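Local atomic coordinates of fumarylacetoacetate hydrolase (Burkholderia xenovorans, PDB entry 5TI1), a protein that probably hydrolyses fumarylacetoacetate to fumarate and acetoacetate, the last step of phenylalanine and tyrosine breakdown, with the help of a bound divalent metal ion. Residues Asn31-Pro43 with Gly421-Gly433. Numbering follows the deposited sequence.
Sequences NNPTGDFSIQNLP and GWCQGEGYRVGFG
The carbonyl oxygen D36 O illustrates how one acceptor can tie an irregular loop to a strand through two hydrogen bonds: G431 N donates in the carbonyl plane, on a lone pair, at 3.0 Å, and N41 ND2 from above that plane at 3.1 Å. N41 ND2 also hydrogen-bonds to G431 O, on a lone pair, at 2.9 Å. N41 sets its amide beside V430 CG1, its CG swung opposite the backbone N (chi1 -171°). The D36 carboxylate lies against G431, where glycine leaves room, and G433 N hydrogen-bonds to D36 OD2 at 3.1 Å from above the carboxylate plane. The strands 416-424 and 429-440 form a beta hairpin of the C-terminal region, and 31-43 is the loop leading into strand 44-49 of the N-terminal five-stranded sheet. Near the hairpin turn, R429 extends alongside T34. Its guanidinium is sandwiched, T34 CB 4.0 Å above one face and the W422 indole across the other, while R429 NE bonds to Q424 OE1 at 2.8 Å. A water in the guanidinium plane links R429 NH1 to T34 O and D36 OD1. Later in the loop, Q40 lays CB and CG against Y428 CE2, each 3.7 Å away, and its NE2 bonds to D20 O and R23 O.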
loop_
_atom_site.group_PDB
_atom_site.type_symbol
_atom_site.label_atom_id
_atom_site.label_comp_id
_atom_site.label_asym_id
_atom_site.label_seq_id
_atom_site.Cartn_x
_atom_site.Cartn_y
_atom_site.Cartn_z
ATOM N N ASN B 31 -32.088 9.325 19.953
ATOM C CA ASN B 31 -32.920 8.359 20.652
ATOM C C ASN B 31 -33.877 7.630 19.726
ATOM O O ASN B 31 -34.658 6.798 20.197
ATOM C CB ASN B 31 -33.696 9.057 21.770
ATOM C CG ASN B 31 -32.776 9.686 22.796
ATOM O OD1 ASN B 31 -31.697 9.160 23.075
ATOM N ND2 ASN B 31 -33.185 10.817 23.352
ATOM N N ASN B 32 -33.841 7.929 18.431
ATOM C CA ASN B 32 -34.592 7.187 17.428
ATOM C C ASN B 32 -34.179 5.717 17.466
ATOM O O ASN B 32 -32.993 5.414 17.281
ATOM C CB ASN B 32 -34.332 7.786 16.039
ATOM C CG ASN B 32 -35.296 7.280 14.984
ATOM O OD1 ASN B 32 -35.814 6.165 15.070
ATOM N ND2 ASN B 32 -35.538 8.105 13.968
ATOM N N PRO B 33 -35.102 4.786 17.708
ATOM C CA PRO B 33 -34.694 3.383 17.888
ATOM C C PRO B 33 -34.008 2.773 16.680
ATOM O O PRO B 33 -33.234 1.823 16.841
ATOM C CB PRO B 33 -36.018 2.677 18.200
ATOM C CG PRO B 33 -36.860 3.745 18.811
ATOM C CD PRO B 33 -36.523 4.989 18.043
ATOM N N THR B 34 -34.265 3.272 15.479
ATOM C CA THR B 34 -33.642 2.724 14.280
ATOM C C THR B 34 -32.494 3.577 13.746
ATOM O O THR B 34 -31.892 3.214 12.731
ATOM C CB THR B 34 -34.693 2.545 13.190
ATOM O OG1 THR B 34 -35.303 3.811 12.923
ATOM C CG2 THR B 34 -35.750 1.553 13.643
ATOM N N GLY B 35 -32.188 4.702 14.387
ATOM C CA GLY B 35 -31.071 5.509 13.950
ATOM C C GLY B 35 -29.741 4.850 14.257
ATOM O O GLY B 35 -29.590 4.111 15.235
ATOM N N ASP B 36 -28.754 5.130 13.404
ATOM C CA ASP B 36 -27.436 4.525 13.572
ATOM C C ASP B 36 -26.680 5.118 14.756
ATOM O O ASP B 36 -25.883 4.419 15.395
ATOM C CB ASP B 36 -26.603 4.695 12.295
ATOM C CG ASP B 36 -26.999 3.719 11.196
ATOM O OD1 ASP B 36 -27.442 2.592 11.511
ATOM O OD2 ASP B 36 -26.869 4.078 10.009
ATOM N N PHE B 37 -26.910 6.391 15.064
ATOM C CA PHE B 37 -26.010 7.118 15.946
ATOM C C PHE B 37 -26.613 7.340 17.331
ATOM O O PHE B 37 -26.760 8.474 17.800
ATOM C CB PHE B 37 -25.611 8.411 15.247
ATOM C CG PHE B 37 -25.085 8.167 13.857
ATOM C CD1 PHE B 37 -24.018 7.298 13.660
ATOM C CD2 PHE B 37 -25.686 8.750 12.748
ATOM C CE1 PHE B 37 -23.540 7.039 12.385
ATOM C CE2 PHE B 37 -25.209 8.500 11.463
ATOM C CZ PHE B 37 -24.134 7.647 11.285
ATOM N N SER B 38 -26.958 6.235 17.982
ATOM C CA SER B 38 -27.397 6.239 19.370
ATOM C C SER B 38 -26.294 6.786 20.268
ATOM O O SER B 38 -25.118 6.811 19.902
ATOM C CB SER B 38 -27.742 4.818 19.805
ATOM O OG SER B 38 -26.676 3.946 19.426
ATOM N N ILE B 39 -26.675 7.190 21.484
ATOM C CA ILE B 39 -25.654 7.626 22.435
ATOM C C ILE B 39 -24.691 6.491 22.749
ATOM O O ILE B 39 -23.582 6.733 23.236
ATOM C CB ILE B 39 -26.303 8.186 23.721
ATOM C CG1 ILE B 39 -25.315 9.078 24.478
ATOM C CG2 ILE B 39 -26.812 7.057 24.594
ATOM C CD1 ILE B 39 -25.863 9.641 25.781
ATOM N N GLN B 40 -25.084 5.248 22.464
ATOM C CA GLN B 40 -24.208 4.106 22.685
ATOM C C GLN B 40 -23.145 3.966 21.602
ATOM O O GLN B 40 -22.176 3.222 21.794
ATOM C CB GLN B 40 -25.033 2.816 22.769
ATOM C CG GLN B 40 -25.862 2.665 24.050
ATOM C CD GLN B 40 -27.171 3.429 24.016
ATOM O OE1 GLN B 40 -27.525 4.033 23.000
ATOM N NE2 GLN B 40 -27.908 3.396 25.128
ATOM N N ASN B 41 -23.300 4.662 20.478
ATOM C CA ASN B 41 -22.379 4.505 19.362
ATOM C C ASN B 41 -21.156 5.392 19.554
ATOM O O ASN B 41 -20.089 4.910 19.953
ATOM C CB ASN B 41 -23.084 4.820 18.040
ATOM C CG ASN B 41 -22.234 4.458 16.832
ATOM O OD1 ASN B 41 -21.048 4.159 16.959
ATOM N ND2 ASN B 41 -22.842 4.476 15.658
ATOM N N LEU B 42 -21.309 6.688 19.271
ATOM C CA LEU B 42 -20.235 7.672 19.355
ATOM C C LEU B 42 -19.089 7.308 18.409
ATOM O O LEU B 42 -17.957 7.060 18.856
ATOM C CB LEU B 42 -19.743 7.792 20.801
ATOM C CG LEU B 42 -20.868 7.993 21.821
ATOM C CD1 LEU B 42 -20.324 8.093 23.244
ATOM C CD2 LEU B 42 -21.701 9.217 21.463
ATOM N N PRO B 43 -19.334 7.268 17.102
ATOM C CA PRO B 43 -18.255 6.972 16.159
ATOM C C PRO B 43 -17.463 8.226 15.824
ATOM O O PRO B 43 -17.934 9.351 15.994
ATOM C CB PRO B 43 -19.003 6.455 14.929
ATOM C CG PRO B 43 -20.283 7.277 14.937
ATOM C CD PRO B 43 -20.615 7.525 16.408
ATOM N N GLY B 421 -25.175 -0.647 7.393
ATOM C CA GLY B 421 -24.917 -1.620 8.439
ATOM C C GLY B 421 -25.243 -1.092 9.811
ATOM O O GLY B 421 -25.089 0.101 10.089
ATOM N N TRP B 422 -25.664 -2.004 10.691
ATOM C CA TRP B 422 -25.916 -1.647 12.077
ATOM C C TRP B 422 -25.871 -2.902 12.934
ATOM O O TRP B 422 -26.088 -4.017 12.449
ATOM C CB TRP B 422 -27.268 -0.937 12.242
ATOM C CG TRP B 422 -28.396 -1.703 11.659
ATOM C CD1 TRP B 422 -29.146 -2.675 12.275
ATOM C CD2 TRP B 422 -28.913 -1.572 10.337
ATOM N NE1 TRP B 422 -30.086 -3.159 11.406
ATOM C CE2 TRP B 422 -29.968 -2.495 10.209
ATOM C CE3 TRP B 422 -28.579 -0.766 9.240
ATOM C CZ2 TRP B 422 -30.700 -2.631 9.030
ATOM C CZ3 TRP B 422 -29.305 -0.903 8.073
ATOM C CH2 TRP B 422 -30.355 -1.826 7.976
ATOM N N CYS B 423 -25.551 -2.705 14.209
ATOM C CA CYS B 423 -25.779 -3.717 15.225
ATOM C C CYS B 423 -27.126 -3.430 15.869
ATOM O O CYS B 423 -27.387 -2.295 16.280
ATOM C CB CYS B 423 -24.668 -3.704 16.272
ATOM S SG CYS B 423 -22.999 -3.894 15.589
ATOM N N GLN B 424 -27.983 -4.449 15.939
ATOM C CA GLN B 424 -29.308 -4.316 16.534
ATOM C C GLN B 424 -29.267 -4.726 18.002
ATOM O O GLN B 424 -28.904 -5.863 18.323
ATOM C CB GLN B 424 -30.324 -5.170 15.780
ATOM C CG GLN B 424 -31.761 -5.008 16.262
ATOM C CD GLN B 424 -32.309 -3.618 16.005
ATOM O OE1 GLN B 424 -32.457 -3.194 14.854
ATOM N NE2 GLN B 424 -32.604 -2.897 17.079
ATOM N N GLY B 425 -29.622 -3.796 18.890
ATOM C CA GLY B 425 -29.843 -4.083 20.287
ATOM C C GLY B 425 -31.323 -4.064 20.630
ATOM O O GLY B 425 -32.191 -4.059 19.758
ATOM N N GLU B 426 -31.604 -4.055 21.934
ATOM C CA GLU B 426 -32.984 -3.985 22.416
ATOM C C GLU B 426 -33.405 -2.520 22.468
ATOM O O GLU B 426 -32.998 -1.773 23.360
ATOM C CB GLU B 426 -33.116 -4.660 23.778
ATOM C CG GLU B 426 -34.556 -4.866 24.239
ATOM C CD GLU B 426 -35.387 -5.689 23.256
ATOM O OE1 GLU B 426 -36.331 -5.131 22.649
ATOM O OE2 GLU B 426 -35.098 -6.893 23.087
ATOM N N GLY B 427 -34.204 -2.098 21.489
ATOM C CA GLY B 427 -34.677 -0.731 21.416
ATOM C C GLY B 427 -33.700 0.287 20.859
ATOM O O GLY B 427 -34.016 1.483 20.857
ATOM N N TYR B 428 -32.526 -0.128 20.391
ATOM C CA TYR B 428 -31.579 0.826 19.837
ATOM C C TYR B 428 -30.668 0.107 18.858
ATOM O O TYR B 428 -30.683 -1.121 18.743
ATOM C CB TYR B 428 -30.756 1.513 20.930
ATOM C CG TYR B 428 -29.681 0.625 21.529
ATOM C CD1 TYR B 428 -30.021 -0.472 22.307
ATOM C CD2 TYR B 428 -28.330 0.887 21.318
ATOM C CE1 TYR B 428 -29.057 -1.289 22.857
ATOM C CE2 TYR B 428 -27.349 0.071 21.873
ATOM C CZ TYR B 428 -27.722 -1.018 22.649
ATOM O OH TYR B 428 -26.771 -1.849 23.213
ATOM N N ARG B 429 -29.864 0.901 18.153
ATOM C CA ARG B 429 -28.896 0.395 17.197
ATOM C C ARG B 429 -27.548 1.068 17.410
ATOM O O ARG B 429 -27.448 2.172 17.951
ATOM C CB ARG B 429 -29.355 0.624 15.746
ATOM C CG ARG B 429 -30.610 -0.129 15.360
ATOM C CD ARG B 429 -30.927 0.056 13.887
ATOM N NE ARG B 429 -32.060 -0.768 13.478
ATOM C CZ ARG B 429 -32.562 -0.779 12.249
ATOM N NH1 ARG B 429 -32.026 -0.012 11.313
ATOM N NH2 ARG B 429 -33.589 -1.560 11.950
ATOM N N VAL B 430 -26.509 0.369 16.980
ATOM C CA VAL B 430 -25.156 0.898 16.872
ATOM C C VAL B 430 -24.790 0.687 15.411
ATOM O O VAL B 430 -24.492 -0.438 14.999
ATOM C CB VAL B 430 -24.180 0.192 17.823
ATOM C CG1 VAL B 430 -22.732 0.592 17.552
ATOM C CG2 VAL B 430 -24.556 0.504 19.254
ATOM N N GLY B 431 -24.876 1.753 14.608
ATOM C CA GLY B 431 -24.851 1.640 13.168
ATOM C C GLY B 431 -23.670 2.347 12.516
ATOM O O GLY B 431 -22.910 3.079 13.159
ATOM N N PHE B 432 -23.546 2.135 11.206
ATOM C CA PHE B 432 -22.350 2.520 10.465
ATOM C C PHE B 432 -22.590 3.621 9.436
ATOM O O PHE B 432 -21.641 4.034 8.753
ATOM C CB PHE B 432 -21.757 1.289 9.772
ATOM C CG PHE B 432 -21.004 0.379 10.694
ATOM C CD1 PHE B 432 -21.678 -0.493 11.526
ATOM C CD2 PHE B 432 -19.615 0.387 10.713
ATOM C CE1 PHE B 432 -20.987 -1.339 12.368
ATOM C CE2 PHE B 432 -18.914 -0.457 11.563
ATOM C CZ PHE B 432 -19.598 -1.318 12.383
ATOM N N GLY B 433 -23.818 4.120 9.308
ATOM C CA GLY B 433 -24.037 5.056 8.216
ATOM C C GLY B 433 -24.044 4.326 6.882
ATOM O O GLY B 433 -24.429 3.156 6.784
HETATM O O HOH W 1 -30.726 3.354 17.730
HETATM O O HOH W 2 -30.170 1.770 11.268
HETATM O O HOH W 3 -26.657 2.323 8.249
#